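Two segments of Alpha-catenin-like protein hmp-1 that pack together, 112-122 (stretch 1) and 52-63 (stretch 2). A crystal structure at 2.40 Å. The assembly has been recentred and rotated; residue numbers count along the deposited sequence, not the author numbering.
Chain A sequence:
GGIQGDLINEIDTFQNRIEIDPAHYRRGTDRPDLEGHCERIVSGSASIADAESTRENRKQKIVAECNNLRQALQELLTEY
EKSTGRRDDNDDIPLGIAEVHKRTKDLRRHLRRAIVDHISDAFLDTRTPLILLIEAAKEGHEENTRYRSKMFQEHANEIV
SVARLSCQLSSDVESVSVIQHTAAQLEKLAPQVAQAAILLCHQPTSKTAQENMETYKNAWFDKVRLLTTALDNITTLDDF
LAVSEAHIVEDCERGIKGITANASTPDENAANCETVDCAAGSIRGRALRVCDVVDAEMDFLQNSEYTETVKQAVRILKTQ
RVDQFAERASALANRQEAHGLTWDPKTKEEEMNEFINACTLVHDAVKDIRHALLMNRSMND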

# COMPACT_ATOMS: atom_id res chain seq x y z
N ARG A 112 8.77 5.27 -1.51
CA ARG A 112 8.25 4.48 -0.40
C ARG A 112 6.73 4.46 -0.43
O ARG A 112 6.11 3.42 -0.25
CB ARG A 112 8.74 5.02 0.95
CG ARG A 112 10.25 4.90 1.18
CD ARG A 112 10.73 3.45 1.21
NE ARG A 112 10.85 2.93 2.57
CZ ARG A 112 9.93 2.19 3.17
NH1 ARG A 112 8.81 1.87 2.53
NH2 ARG A 112 10.13 1.76 4.41
N ARG A 113 6.13 5.62 -0.68
CA ARG A 113 4.68 5.75 -0.65
C ARG A 113 4.04 5.19 -1.91
O ARG A 113 2.85 4.87 -1.92
CB ARG A 113 4.29 7.22 -0.45
CG ARG A 113 4.60 7.72 0.95
CD ARG A 113 4.07 9.13 1.20
NE ARG A 113 4.35 9.55 2.58
CZ ARG A 113 3.86 10.66 3.13
NH1 ARG A 113 3.07 11.46 2.43
NH2 ARG A 113 4.17 10.97 4.38
N ALA A 114 4.84 5.04 -2.97
CA ALA A 114 4.37 4.36 -4.17
C ALA A 114 4.19 2.88 -3.86
O ALA A 114 3.24 2.25 -4.32
CB ALA A 114 5.35 4.56 -5.32
N ILE A 115 5.11 2.33 -3.07
CA ILE A 115 5.01 0.95 -2.63
C ILE A 115 3.84 0.79 -1.65
O ILE A 115 3.09 -0.18 -1.71
CB ILE A 115 6.34 0.47 -1.99
CG1 ILE A 115 7.21 -0.26 -3.02
CG2 ILE A 115 6.08 -0.46 -0.81
CD1 ILE A 115 7.53 0.55 -4.26
N VAL A 116 3.68 1.77 -0.76
CA VAL A 116 2.57 1.73 0.20
C VAL A 116 1.23 1.84 -0.52
O VAL A 116 0.24 1.24 -0.08
CB VAL A 116 2.71 2.84 1.25
CG1 VAL A 116 1.53 2.83 2.21
CG2 VAL A 116 4.01 2.67 2.02
N ASP A 117 1.19 2.57 -1.64
CA ASP A 117 0.01 2.59 -2.50
C ASP A 117 -0.44 1.18 -2.86
O ASP A 117 -1.62 0.85 -2.78
CB ASP A 117 0.28 3.36 -3.80
CG ASP A 117 0.12 4.85 -3.65
OD1 ASP A 117 0.83 5.59 -4.36
OD2 ASP A 117 -0.72 5.30 -2.83
N HIS A 118 0.52 0.36 -3.27
CA HIS A 118 0.26 -1.01 -3.67
C HIS A 118 -0.15 -1.87 -2.48
O HIS A 118 -1.09 -2.66 -2.58
CB HIS A 118 1.50 -1.60 -4.36
CG HIS A 118 1.79 -0.99 -5.70
ND1 HIS A 118 2.33 0.27 -5.84
CD2 HIS A 118 1.60 -1.46 -6.95
CE1 HIS A 118 2.47 0.55 -7.13
NE2 HIS A 118 2.04 -0.49 -7.83
N ILE A 119 0.55 -1.71 -1.36
CA ILE A 119 0.25 -2.46 -0.14
C ILE A 119 -1.14 -2.10 0.38
O ILE A 119 -1.89 -2.97 0.84
CB ILE A 119 1.30 -2.19 0.95
CG1 ILE A 119 2.67 -2.69 0.50
CG2 ILE A 119 0.90 -2.86 2.26
CD1 ILE A 119 3.76 -2.52 1.53
N SER A 120 -1.48 -0.82 0.30
CA SER A 120 -2.79 -0.34 0.73
C SER A 120 -3.91 -1.02 -0.06
O SER A 120 -4.88 -1.50 0.53
CB SER A 120 -2.88 1.18 0.59
OG SER A 120 -4.14 1.67 1.01
N ASP A 121 -3.76 -1.06 -1.38
CA ASP A 121 -4.77 -1.68 -2.24
C ASP A 121 -4.83 -3.20 -2.09
O ASP A 121 -5.90 -3.78 -1.93
CB ASP A 121 -4.50 -1.34 -3.72
CG ASP A 121 -4.71 0.13 -4.03
OD1 ASP A 121 -5.42 0.81 -3.27
OD2 ASP A 121 -4.16 0.60 -5.05
N ALA A 122 -3.67 -3.85 -2.14
CA ALA A 122 -3.60 -5.30 -2.27
C ALA A 122 -3.99 -6.04 -0.99
O ALA A 122 -4.47 -7.17 -1.06
CB ALA A 122 -2.20 -5.72 -2.70
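Stretch 2 52-63: ESTRENRKQKIV

Stretch 2 approaches the helix of residues 112-122 first as a non-helical segment, residues 52-55, and then as a helix that starts at Glu56 and continues beyond Val63, with Arg55 at its N-cap position. The two helices run nearly antiparallel, with 161° between their N-to-C directions (signed crossing angle -161°) and a closest axial approach of 10.4 Å. The backbones come nearest at Ala114 and Arg58, whose CA atoms are 6.7 Å apart.

The contact, which buries 482 Å² in all, is dominated by polar groups. Arg58 extends from its helix so that NH1 donates to Asp117 OD1 at 2.7 Å, a nearly linear salt bridge made at the edge of the guanidinium. One face of the same group is covered by Arg113, with CB 3.6 Å from Arg58 NE, while Arg58 CD lies 3.5 Å from Ala114 N. A turn further along stretch 1, Asp121 receives Arg55 in a two-pronged salt bridge: Arg55 NH1 donates to Asp121 OD2 at 2.7 Å and Arg55 NH2 to Asp121 OD1 at 3.1 Å. A water oxygen lies 3.0 Å from Asp121 OD2, within hydrogen-bonding distance. Asp117 OD2 is 4.1 Å from Arg55 NH1 but well out of the guanidinium plane, so this proximity is one of charge alone; that oxygen is hydrogen-bonded elsewhere in the structure.

His118 is satisfied at both ring nitrogens. ND1 donates to Ala114 O, one turn back in its own helix, at 2.7 Å; NE2 hydrogen-bonds Ser53 OG, also at 2.7 Å, in the loop before the second helix. Thr54 OG1 lies near the ring plane, 3.5 Å from His118 CE1, and finds its hydrogen bond elsewhere. Apolar packing is slight, with Ala114 CB 4.1 Å from Ile62 CD1.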

# COMPACT_ATOMS: atom_id res chain seq x y z
N GLU A 52 1.95 0.15 -14.41
CA GLU A 52 0.58 0.55 -14.73
C GLU A 52 -0.38 0.26 -13.58
O GLU A 52 -1.60 0.38 -13.74
CB GLU A 52 0.10 -0.14 -16.01
CG GLU A 52 -0.15 0.83 -17.16
CD GLU A 52 -1.06 1.98 -16.76
OE1 GLU A 52 -2.30 1.82 -16.84
OE2 GLU A 52 -0.55 3.05 -16.37
N SER A 53 0.17 -0.11 -12.44
CA SER A 53 -0.60 -0.20 -11.21
C SER A 53 -0.35 1.06 -10.38
O SER A 53 -1.12 1.39 -9.48
CB SER A 53 -0.24 -1.45 -10.42
OG SER A 53 1.15 -1.50 -10.14
N THR A 54 0.74 1.76 -10.70
CA THR A 54 1.12 2.97 -9.99
C THR A 54 0.16 4.11 -10.30
O THR A 54 -0.25 4.28 -11.45
CB THR A 54 2.57 3.39 -10.34
OG1 THR A 54 3.48 2.34 -9.99
CG2 THR A 54 2.97 4.66 -9.59
N ARG A 55 -0.20 4.89 -9.28
CA ARG A 55 -1.12 6.01 -9.45
C ARG A 55 -0.46 7.17 -10.19
O ARG A 55 0.74 7.40 -10.06
CB ARG A 55 -1.66 6.47 -8.10
CG ARG A 55 -2.77 5.57 -7.53
CD ARG A 55 -3.04 5.87 -6.06
NE ARG A 55 -4.26 5.24 -5.57
CZ ARG A 55 -4.35 3.97 -5.18
NH1 ARG A 55 -3.30 3.17 -5.25
NH2 ARG A 55 -5.51 3.49 -4.74
N GLU A 56 -1.26 7.90 -10.96
CA GLU A 56 -0.75 8.94 -11.85
C GLU A 56 -0.05 10.09 -11.13
O GLU A 56 1.02 10.52 -11.54
CB GLU A 56 -1.89 9.50 -12.71
CG GLU A 56 -1.48 10.63 -13.64
CD GLU A 56 -0.48 10.18 -14.71
OE1 GLU A 56 -0.39 8.97 -14.97
OE2 GLU A 56 0.21 11.06 -15.27
N ASN A 57 -0.67 10.59 -10.07
CA ASN A 57 -0.14 11.76 -9.37
C ASN A 57 1.17 11.46 -8.64
O ASN A 57 2.05 12.32 -8.57
CB ASN A 57 -1.19 12.30 -8.40
CG ASN A 57 -0.63 13.33 -7.44
OD1 ASN A 57 -0.16 12.99 -6.35
ND2 ASN A 57 -0.66 14.60 -7.84
N ARG A 58 1.32 10.24 -8.14
CA ARG A 58 2.56 9.85 -7.48
C ARG A 58 3.63 9.54 -8.53
O ARG A 58 4.82 9.75 -8.30
CB ARG A 58 2.34 8.64 -6.56
CG ARG A 58 3.47 8.42 -5.57
CD ARG A 58 2.99 7.75 -4.29
NE ARG A 58 2.63 8.72 -3.26
CZ ARG A 58 1.49 8.70 -2.57
NH1 ARG A 58 0.59 7.75 -2.80
NH2 ARG A 58 1.25 9.62 -1.65
N LYS A 59 3.18 9.05 -9.68
CA LYS A 59 4.05 8.81 -10.82
C LYS A 59 4.76 10.08 -11.27
O LYS A 59 5.97 10.08 -11.52
CB LYS A 59 3.24 8.22 -11.98
CG LYS A 59 3.99 8.03 -13.28
CD LYS A 59 3.02 7.69 -14.40
CE LYS A 59 3.74 7.30 -15.68
NZ LYS A 59 4.70 8.35 -16.11
N GLN A 60 4.02 11.18 -11.35
CA GLN A 60 4.59 12.43 -11.83
C GLN A 60 5.53 13.07 -10.81
O GLN A 60 6.48 13.76 -11.19
CB GLN A 60 3.47 13.42 -12.21
CG GLN A 60 2.67 13.03 -13.46
CD GLN A 60 3.53 12.66 -14.68
OE1 GLN A 60 4.70 13.05 -14.79
NE2 GLN A 60 2.94 11.91 -15.61
N LYS A 61 5.27 12.85 -9.52
CA LYS A 61 6.15 13.38 -8.49
C LYS A 61 7.51 12.70 -8.56
O LYS A 61 8.55 13.35 -8.41
CB LYS A 61 5.54 13.20 -7.10
CG LYS A 61 4.39 14.14 -6.81
CD LYS A 61 3.87 13.97 -5.39
CE LYS A 61 2.77 12.92 -5.34
NZ LYS A 61 1.91 13.05 -4.13
N ILE A 62 7.49 11.39 -8.79
CA ILE A 62 8.71 10.61 -8.93
C ILE A 62 9.52 11.07 -10.14
O ILE A 62 10.74 11.25 -10.05
CB ILE A 62 8.40 9.11 -9.05
CG1 ILE A 62 7.77 8.60 -7.75
CG2 ILE A 62 9.66 8.32 -9.38
CD1 ILE A 62 7.38 7.14 -7.78
N VAL A 63 8.83 11.27 -11.26
CA VAL A 63 9.46 11.75 -12.49
C VAL A 63 10.10 13.13 -12.28
O VAL A 63 11.25 13.35 -12.66
CB VAL A 63 8.43 11.82 -13.64
CG1 VAL A 63 9.02 12.56 -14.84
CG2 VAL A 63 7.99 10.43 -14.03
O HOH W 1 -1.83 -0.47 -6.63